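Local coordinates for protein condensin complex subunit 3 (Schizosaccharomyces pombe, PDB 5OQR) that serves as a HEAT-repeat regulatory subunit of condensin, the complex required to convert interphase chromatin into condensed mitotic-like chromosomes, at residues 249-254 and 287-292; 217-222 and 255-260. All blocks are in the same frame, centred on the assembly; numbering follows the deposited sequence.

Contact 1: residues 249-254 and 287-292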
ATOM      1  N   MET A 249     -14.561 -13.511  -0.680  1.00 34.81           N
ATOM      2  CA  MET A 249     -14.978 -13.576   0.716  1.00 37.78           C
ATOM      3  C   MET A 249     -16.124 -12.615   0.979  1.00 34.36           C
ATOM      4  O   MET A 249     -17.043 -12.924   1.746  1.00 40.02           O
ATOM      5  CB  MET A 249     -13.795 -13.252   1.624  1.00 45.21           C
ATOM      6  CG  MET A 249     -14.150 -13.054   3.099  1.00 41.23           C
ATOM      7  SD  MET A 249     -12.846 -12.205   4.003  1.00 51.05           S
ATOM      8  CE  MET A 249     -12.921 -10.580   3.254  1.00 49.98           C
ATOM      9  N   LEU A 250     -16.077 -11.439   0.359  1.00 38.65           N
ATOM     10  CA  LEU A 250     -17.123 -10.445   0.549  1.00 37.97           C
ATOM     11  C   LEU A 250     -18.406 -10.853  -0.163  1.00 33.67           C
ATOM     12  O   LEU A 250     -19.506 -10.640   0.356  1.00 36.75           O
ATOM     13  CB  LEU A 250     -16.618  -9.089   0.047  1.00 36.91           C
ATOM     14  CG  LEU A 250     -17.487  -7.832   0.150  1.00 35.25           C
ATOM     15  CD1 LEU A 250     -18.374  -7.683  -1.074  1.00 33.41           C
ATOM     16  CD2 LEU A 250     -18.316  -7.819   1.427  1.00 36.81           C
ATOM     17  N   ALA A 251     -18.286 -11.471  -1.335  1.00 32.65           N
ATOM     18  CA  ALA A 251     -19.433 -11.718  -2.196  1.00 32.63           C
ATOM     19  C   ALA A 251     -20.079 -13.082  -1.993  1.00 35.71           C
ATOM     20  O   ALA A 251     -21.152 -13.320  -2.552  1.00 39.12           O
ATOM     21  CB  ALA A 251     -19.020 -11.577  -3.665  1.00 35.13           C
ATOM     22  N   TYR A 252     -19.469 -13.981  -1.222  1.00 38.36           N
ATOM     23  CA  TYR A 252     -20.027 -15.321  -1.071  1.00 36.86           C
ATOM     24  C   TYR A 252     -20.145 -15.743   0.387  1.00 43.24           C
ATOM     25  O   TYR A 252     -21.062 -16.490   0.741  1.00 60.85           O
ATOM     26  CB  TYR A 252     -19.184 -16.338  -1.843  1.00 43.47           C
ATOM     27  CG  TYR A 252     -19.444 -16.332  -3.334  1.00 37.32           C
ATOM     28  CD1 TYR A 252     -20.674 -16.719  -3.844  1.00 35.69           C
ATOM     29  CD2 TYR A 252     -18.459 -15.946  -4.231  1.00 37.83           C
ATOM     30  CE1 TYR A 252     -20.919 -16.715  -5.202  1.00 33.23           C
ATOM     31  CE2 TYR A 252     -18.694 -15.941  -5.590  1.00 36.43           C
ATOM     32  CZ  TYR A 252     -19.926 -16.327  -6.070  1.00 37.16           C
ATOM     33  OH  TYR A 252     -20.167 -16.324  -7.426  1.00 45.02           O
ATOM     34  N   GLN A 253     -19.234 -15.283   1.241  1.00 41.10           N
ATOM     35  CA  GLN A 253     -19.322 -15.602   2.663  1.00 45.77           C
ATOM     36  C   GLN A 253     -20.039 -14.502   3.442  1.00 49.36           C
ATOM     37  O   GLN A 253     -21.049 -14.757   4.102  1.00 47.91           O
ATOM     38  CB  GLN A 253     -17.926 -15.833   3.247  1.00 56.32           C
ATOM     39  CG  GLN A 253     -17.955 -16.367   4.675  1.00 73.00           C
ATOM     40  CD  GLN A 253     -16.716 -16.005   5.464  1.00 75.33           C
ATOM     41  OE1 GLN A 253     -15.622 -15.894   4.911  1.00 73.91           O
ATOM     42  NE2 GLN A 253     -16.883 -15.808   6.766  1.00 69.12           N
ATOM     43  N   TRP A 254     -19.518 -13.276   3.380  1.00 48.60           N
ATOM     44  CA  TRP A 254     -20.080 -12.197   4.185  1.00 44.65           C
ATOM     45  C   TRP A 254     -21.524 -11.910   3.798  1.00 40.12           C
ATOM     46  O   TRP A 254     -22.369 -11.666   4.665  1.00 45.47           O
ATOM     47  CB  TRP A 254     -19.220 -10.942   4.048  1.00 41.28           C
ATOM     48  CG  TRP A 254     -17.918 -11.053   4.776  1.00 41.73           C
ATOM     49  CD1 TRP A 254     -17.293 -12.200   5.162  1.00 42.73           C
ATOM     50  CD2 TRP A 254     -17.089  -9.976   5.223  1.00 41.56           C
ATOM     51  NE1 TRP A 254     -16.125 -11.906   5.814  1.00 47.74           N
ATOM     52  CE2 TRP A 254     -15.975 -10.547   5.866  1.00 41.00           C
ATOM     53  CE3 TRP A 254     -17.180  -8.585   5.140  1.00 39.48           C
ATOM     54  CZ2 TRP A 254     -14.960  -9.777   6.422  1.00 42.55           C
ATOM     55  CZ3 TRP A 254     -16.169  -7.822   5.693  1.00 43.12           C
ATOM     56  CH2 TRP A 254     -15.074  -8.419   6.325  1.00 46.40           C
ATOM     57  N   ASP A 287     -18.915  -7.000  -9.451  1.00 40.04           N
ATOM     58  CA  ASP A 287     -17.972  -7.588 -10.394  1.00 45.76           C
ATOM     59  C   ASP A 287     -17.960  -9.103 -10.260  1.00 42.96           C
ATOM     60  O   ASP A 287     -17.830  -9.822 -11.255  1.00 45.82           O
ATOM     61  CB  ASP A 287     -16.572  -7.016 -10.173  1.00 43.80           C
ATOM     62  CG  ASP A 287     -16.390  -5.644 -10.799  1.00 53.61           C
ATOM     63  OD1 ASP A 287     -17.055  -5.356 -11.815  1.00 64.40           O
ATOM     64  OD2 ASP A 287     -15.572  -4.855 -10.280  1.00 51.50           O
ATOM     65  N   VAL A 288     -18.110  -9.602  -9.033  1.00 39.84           N
ATOM     66  CA  VAL A 288     -18.173 -11.039  -8.798  1.00 44.40           C
ATOM     67  C   VAL A 288     -19.557 -11.582  -9.131  1.00 49.17           C
ATOM     68  O   VAL A 288     -19.688 -12.671  -9.699  1.00 52.10           O
ATOM     69  CB  VAL A 288     -17.785 -11.346  -7.341  1.00 40.92           C
ATOM     70  CG1 VAL A 288     -17.852 -12.841  -7.067  1.00 41.28           C
ATOM     71  CG2 VAL A 288     -16.396 -10.810  -7.033  1.00 40.71           C
ATOM     72  N   ARG A 289     -20.604 -10.843  -8.779  1.00 40.73           N
ATOM     73  CA  ARG A 289     -21.986 -11.295  -8.917  1.00 38.48           C
ATOM     74  C   ARG A 289     -22.714 -10.360  -9.881  1.00 41.32           C
ATOM     75  O   ARG A 289     -23.617  -9.620  -9.482  1.00 40.03           O
ATOM     76  CB  ARG A 289     -22.687 -11.335  -7.544  1.00 41.42           C
ATOM     77  CG  ARG A 289     -21.881 -11.981  -6.417  1.00 38.89           C
ATOM     78  CD  ARG A 289     -21.948 -13.497  -6.450  1.00 37.89           C
ATOM     79  NE  ARG A 289     -23.319 -13.990  -6.344  1.00 40.51           N
ATOM     80  CZ  ARG A 289     -23.956 -14.222  -5.201  1.00 36.69           C
ATOM     81  NH1 ARG A 289     -23.361 -14.010  -4.037  1.00 40.04           N
ATOM     82  NH2 ARG A 289     -25.201 -14.669  -5.222  1.00 44.18           N
ATOM     83  N   VAL A 290     -22.323 -10.400 -11.158  1.00 37.20           N
ATOM     84  CA  VAL A 290     -22.958  -9.537 -12.150  1.00 40.88           C
ATOM     85  C   VAL A 290     -24.434  -9.880 -12.299  1.00 43.10           C
ATOM     86  O   VAL A 290     -25.250  -9.012 -12.629  1.00 44.95           O
ATOM     87  CB  VAL A 290     -22.223  -9.643 -13.500  1.00 35.64           C
ATOM     88  CG1 VAL A 290     -22.875  -8.732 -14.532  1.00 45.74           C
ATOM     89  CG2 VAL A 290     -20.759  -9.290 -13.337  1.00 51.65           C
ATOM     90  N   ASP A 291     -24.800 -11.143 -12.071  1.00 44.27           N
ATOM     91  CA  ASP A 291     -26.195 -11.545 -12.208  1.00 46.88           C
ATOM     92  C   ASP A 291     -27.099 -10.734 -11.289  1.00 48.80           C
ATOM     93  O   ASP A 291     -28.236 -10.412 -11.650  1.00 51.41           O
ATOM     94  CB  ASP A 291     -26.342 -13.037 -11.912  1.00 51.23           C
ATOM     95  CG  ASP A 291     -25.740 -13.430 -10.573  1.00 53.34           C
ATOM     96  OD1 ASP A 291     -24.632 -12.950 -10.255  1.00 55.04           O
ATOM     97  OD2 ASP A 291     -26.374 -14.215  -9.837  1.00 48.90           O
ATOM     98  N   SER A 292     -26.607 -10.390 -10.097  1.00 49.05           N
ATOM     99  CA  SER A 292     -27.433  -9.674  -9.133  1.00 49.54           C
ATOM    100  C   SER A 292     -27.692  -8.238  -9.565  1.00 45.22           C
ATOM    101  O   SER A 292     -28.720  -7.660  -9.196  1.00 57.59           O
ATOM    102  CB  SER A 292     -26.767  -9.695  -7.757  1.00 46.54           C
ATOM    103  OG  SER A 292     -26.649 -11.018  -7.268  1.00 57.01           O
TER
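A251 on helix 240-257 and V288 at the end of helix 275-288 bring the two backbones nearest, with their CA atoms 6.8 Å apart. Both segments belong to the HEAT-repeat solenoid, and 249-254 lies in HEAT repeat 5. Helix 240-257 carries a wider pi-type turn here, in which M249 O accepts from both Q253 N and W254 N. R289 is the first residue to leave helical angles after helix 275-288.

The apolar part is small. A251 CB lies 3.8 Å from V288 CG1. V288 CG1 also reaches the Y252 ring, 3.5 Å from Y252 CE2. It lies anti to the backbone N of V288 (chi1 180°), which puts this methyl within contact of both A251 CB and the ring. A251 also touches F285 of helix 275-288.

R289 adds the polar part. Its chain bends at chi2 and chi3, and R289 CG passes A251 CB at 4.0 Å. R289 CD lies 3.5 Å from Y252 OH. The guanidinium then runs almost parallel to the tyrosine ring, the planes 3° apart. Y252 CE1 sits over one guanidinium face, 3.8 Å from R289 NE. The one hydrogen bond across the segments runs from R289 NH1 to A251 O, 2.7 Å long. The donor lies nearly along the C=O axis and the oxygen in the guanidinium plane, but the N-H is bent from the oxygen (133°).

Contact 2: residues 217-222 and 255-260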
ATOM      1  N   GLY A 217     -16.643 -17.859  11.849  1.00 71.33           N
ATOM      2  CA  GLY A 217     -17.958 -18.172  11.310  1.00 76.50           C
ATOM      3  C   GLY A 217     -18.645 -16.967  10.701  1.00 73.18           C
ATOM      4  O   GLY A 217     -19.162 -17.028   9.582  1.00 67.54           O
ATOM      5  N   ASP A 218     -18.652 -15.849  11.423  1.00 74.62           N
ATOM      6  CA  ASP A 218     -19.418 -14.675  11.036  1.00 68.57           C
ATOM      7  C   ASP A 218     -18.523 -13.447  11.028  1.00 62.64           C
ATOM      8  O   ASP A 218     -17.668 -13.285  11.903  1.00 68.94           O
ATOM      9  CB  ASP A 218     -20.593 -14.456  11.991  1.00 70.76           C
ATOM     10  CG  ASP A 218     -21.627 -13.509  11.433  1.00 69.18           C
ATOM     11  OD1 ASP A 218     -21.264 -12.671  10.583  1.00 74.28           O
ATOM     12  OD2 ASP A 218     -22.802 -13.602  11.844  1.00 71.77           O
ATOM     13  N   PHE A 219     -18.725 -12.580  10.035  1.00 62.52           N
ATOM     14  CA  PHE A 219     -17.948 -11.350   9.953  1.00 56.78           C
ATOM     15  C   PHE A 219     -18.381 -10.330  10.997  1.00 57.33           C
ATOM     16  O   PHE A 219     -17.630  -9.390  11.273  1.00 56.04           O
ATOM     17  CB  PHE A 219     -18.058 -10.748   8.549  1.00 54.86           C
ATOM     18  CG  PHE A 219     -19.346 -10.012   8.296  1.00 51.99           C
ATOM     19  CD1 PHE A 219     -19.351  -8.638   8.137  1.00 51.44           C
ATOM     20  CD2 PHE A 219     -20.548 -10.692   8.218  1.00 59.60           C
ATOM     21  CE1 PHE A 219     -20.529  -7.958   7.903  1.00 52.97           C
ATOM     22  CE2 PHE A 219     -21.728 -10.015   7.987  1.00 49.97           C
ATOM     23  CZ  PHE A 219     -21.719  -8.649   7.829  1.00 45.76           C
ATOM     24  N   ARG A 220     -19.566 -10.498  11.589  1.00 57.77           N
ATOM     25  CA  ARG A 220     -20.000  -9.600  12.652  1.00 63.97           C
ATOM     26  C   ARG A 220     -19.145  -9.733  13.903  1.00 63.62           C
ATOM     27  O   ARG A 220     -19.102  -8.797  14.708  1.00 74.31           O
ATOM     28  CB  ARG A 220     -21.461  -9.868  13.008  1.00 80.68           C
ATOM     29  CG  ARG A 220     -22.458  -9.545  11.909  1.00 77.34           C
ATOM     30  CD  ARG A 220     -23.456 -10.675  11.752  1.00 80.54           C
ATOM     31  NE  ARG A 220     -24.715 -10.268  11.144  1.00 82.15           N
ATOM     32  CZ  ARG A 220     -25.717 -11.105  10.899  1.00 90.05           C
ATOM     33  NH1 ARG A 220     -25.602 -12.392  11.210  1.00 82.62           N
ATOM     34  NH2 ARG A 220     -26.832 -10.663  10.340  1.00 95.70           N
ATOM     35  N   TYR A 221     -18.477 -10.873  14.095  1.00 65.24           N
ATOM     36  CA  TYR A 221     -17.584 -11.020  15.238  1.00 71.41           C
ATOM     37  C   TYR A 221     -16.554  -9.903  15.278  1.00 65.72           C
ATOM     38  O   TYR A 221     -16.090  -9.520  16.358  1.00 77.60           O
ATOM     39  CB  TYR A 221     -16.866 -12.372  15.192  1.00 80.39           C
ATOM     40  CG  TYR A 221     -17.768 -13.589  15.242  1.00 90.46           C
ATOM     41  CD1 TYR A 221     -17.248 -14.859  15.039  1.00 95.17           C
ATOM     42  CD2 TYR A 221     -19.130 -13.472  15.492  1.00 90.81           C
ATOM     43  CE1 TYR A 221     -18.054 -15.978  15.081  1.00 95.46           C
ATOM     44  CE2 TYR A 221     -19.946 -14.588  15.536  1.00 96.10           C
ATOM     45  CZ  TYR A 221     -19.401 -15.839  15.330  1.00 99.27           C
ATOM     46  OH  TYR A 221     -20.206 -16.954  15.373  1.00108.14           O
ATOM     47  N   LEU A 222     -16.184  -9.373  14.118  1.00 62.47           N
ATOM     48  CA  LEU A 222     -15.190  -8.318  14.043  1.00 70.77           C
ATOM     49  C   LEU A 222     -15.804  -6.971  14.397  1.00 67.34           C
ATOM     50  O   LEU A 222     -17.000  -6.737  14.204  1.00 58.64           O
ATOM     51  CB  LEU A 222     -14.592  -8.249  12.638  1.00 63.39           C
ATOM     52  CG  LEU A 222     -14.053  -9.558  12.063  1.00 60.44           C
ATOM     53  CD1 LEU A 222     -13.509  -9.318  10.672  1.00 62.17           C
ATOM     54  CD2 LEU A 222     -12.980 -10.140  12.962  1.00 68.77           C
ATOM     55  N   ILE A 255     -21.827 -11.933   2.500  1.00 42.29           N
ATOM     56  CA  ILE A 255     -23.209 -11.764   2.069  1.00 42.06           C
ATOM     57  C   ILE A 255     -24.089 -12.842   2.681  1.00 44.09           C
ATOM     58  O   ILE A 255     -25.282 -12.620   2.924  1.00 50.52           O
ATOM     59  CB  ILE A 255     -23.285 -11.771   0.528  1.00 43.91           C
ATOM     60  CG1 ILE A 255     -24.708 -11.492   0.047  1.00 43.17           C
ATOM     61  CG2 ILE A 255     -22.831 -13.115  -0.024  1.00 54.69           C
ATOM     62  CD1 ILE A 255     -25.296 -10.183   0.539  1.00 50.16           C
ATOM     63  N   GLU A 256     -23.525 -14.024   2.935  1.00 55.61           N
ATOM     64  CA  GLU A 256     -24.294 -15.106   3.541  1.00 56.95           C
ATOM     65  C   GLU A 256     -24.645 -14.783   4.987  1.00 55.94           C
ATOM     66  O   GLU A 256     -25.784 -14.995   5.419  1.00 59.85           O
ATOM     67  CB  GLU A 256     -23.503 -16.412   3.460  1.00 63.23           C
ATOM     68  CG  GLU A 256     -24.356 -17.657   3.304  1.00 66.62           C
ATOM     69  CD  GLU A 256     -25.088 -17.694   1.977  1.00 76.18           C
ATOM     70  OE1 GLU A 256     -26.335 -17.619   1.979  1.00 83.68           O
ATOM     71  OE2 GLU A 256     -24.415 -17.783   0.928  1.00 82.50           O
ATOM     72  N   ASN A 257     -23.680 -14.270   5.752  1.00 53.52           N
ATOM     73  CA  ASN A 257     -23.949 -13.888   7.133  1.00 50.99           C
ATOM     74  C   ASN A 257     -24.988 -12.781   7.227  1.00 58.46           C
ATOM     75  O   ASN A 257     -25.616 -12.623   8.279  1.00 61.43           O
ATOM     76  CB  ASN A 257     -22.656 -13.438   7.814  1.00 53.22           C
ATOM     77  CG  ASN A 257     -21.547 -14.469   7.707  1.00 62.35           C
ATOM     78  OD1 ASN A 257     -20.394 -14.129   7.445  1.00 53.25           O
ATOM     79  ND2 ASN A 257     -21.890 -15.736   7.904  1.00 70.57           N
ATOM     80  N   ALA A 258     -25.180 -12.011   6.155  1.00 55.96           N
ATOM     81  CA  ALA A 258     -26.174 -10.947   6.116  1.00 50.17           C
ATOM     82  C   ALA A 258     -27.475 -11.400   5.463  1.00 59.81           C
ATOM     83  O   ALA A 258     -28.220 -10.575   4.925  1.00 57.87           O
ATOM     84  CB  ALA A 258     -25.610  -9.729   5.387  1.00 44.62           C
ATOM     85  N   ASP A 259     -27.758 -12.702   5.493  1.00 59.54           N
ATOM     86  CA  ASP A 259     -29.014 -13.244   4.980  1.00 58.88           C
ATOM     87  C   ASP A 259     -29.182 -12.969   3.490  1.00 61.31           C
ATOM     88  O   ASP A 259     -30.303 -12.814   3.000  1.00 54.03           O
ATOM     89  CB  ASP A 259     -30.206 -12.685   5.758  1.00 80.33           C
ATOM     90  CG  ASP A 259     -29.947 -12.618   7.252  1.00 94.71           C
ATOM     91  OD1 ASP A 259     -30.077 -13.658   7.929  1.00109.26           O
ATOM     92  OD2 ASP A 259     -29.610 -11.522   7.748  1.00 87.62           O
ATOM     93  N   ASN A 260     -28.070 -12.905   2.758  1.00 56.60           N
ATOM     94  CA  ASN A 260     -28.092 -12.626   1.325  1.00 50.71           C
ATOM     95  C   ASN A 260     -28.811 -11.316   1.020  1.00 52.14           C
ATOM     96  O   ASN A 260     -29.441 -11.172  -0.029  1.00 51.49           O
ATOM     97  CB  ASN A 260     -28.731 -13.779   0.547  1.00 59.79           C
ATOM     98  CG  ASN A 260     -27.900 -15.043   0.598  1.00 57.14           C
ATOM     99  OD1 ASN A 260     -26.672 -14.992   0.545  1.00 59.09           O
ATOM    100  ND2 ASN A 260     -28.565 -16.184   0.704  1.00 60.41           N
TER
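The C-terminal end of helix 240-257 meets the loop between helices 202-212 and 224-235 through N257, which faces D218 and F219. The CA atoms of D218 and N257 are 6.0 Å apart. N257 CB approaches the F219 ring at its edge, near the ring plane, 3.5 Å from F219 CD2. Ring and amide are nearly coplanar, 18° apart. A weak hydrogen bond of 3.4 Å joins F219 N to N257 OD1.

Two motifs shape the backbones. D218 OD1 accepts from R220 N at 2.9 Å, forming an Asx turn. The oxygen is met from above the carboxylate plane. On the other segment a Schellman motif ends the helix, with D259 as its C-prime residue at positive phi.

D218 OD2 uses its syn lone pair to take R220 NH1 at 3.1 Å, in a salt bridge. D218 OD1 also lies beside N257 CB. An alanine at D218 would probably leave R220 N without its Asx-turn acceptor and the guanidinium with only the long D259 pair among the charged groups of the two segments, freer to turn. N257 O lies over one face of the guanidinium. At the far end R220 NH2 reaches D259 OD2 in a long salt bridge of 3.9 Å, guanidinium and carboxylate planes 57° apart.

In the fold
Contacts 1 and 2 lie about 13 Å apart, centre to centre, on the same side of the chain's centre. Both use helix 240-257: contact 1 takes residues 249-254 and contact 2 the following 255-260. Along the chain the order is 217-222, 249-254, 255-260, 287-292, so the segments alternate. The helix therefore packs back on the loop before helix 224-235 and forward on the end of helix 275-288. The contacts also touch directly. W254 stacks on F219, and R289 packs against I255. Contact 2 closes the end of the helix onto the preceding loop; contact 1 joins it to helix 275-288, as helices pack side by side along a HEAT-repeat solenoid.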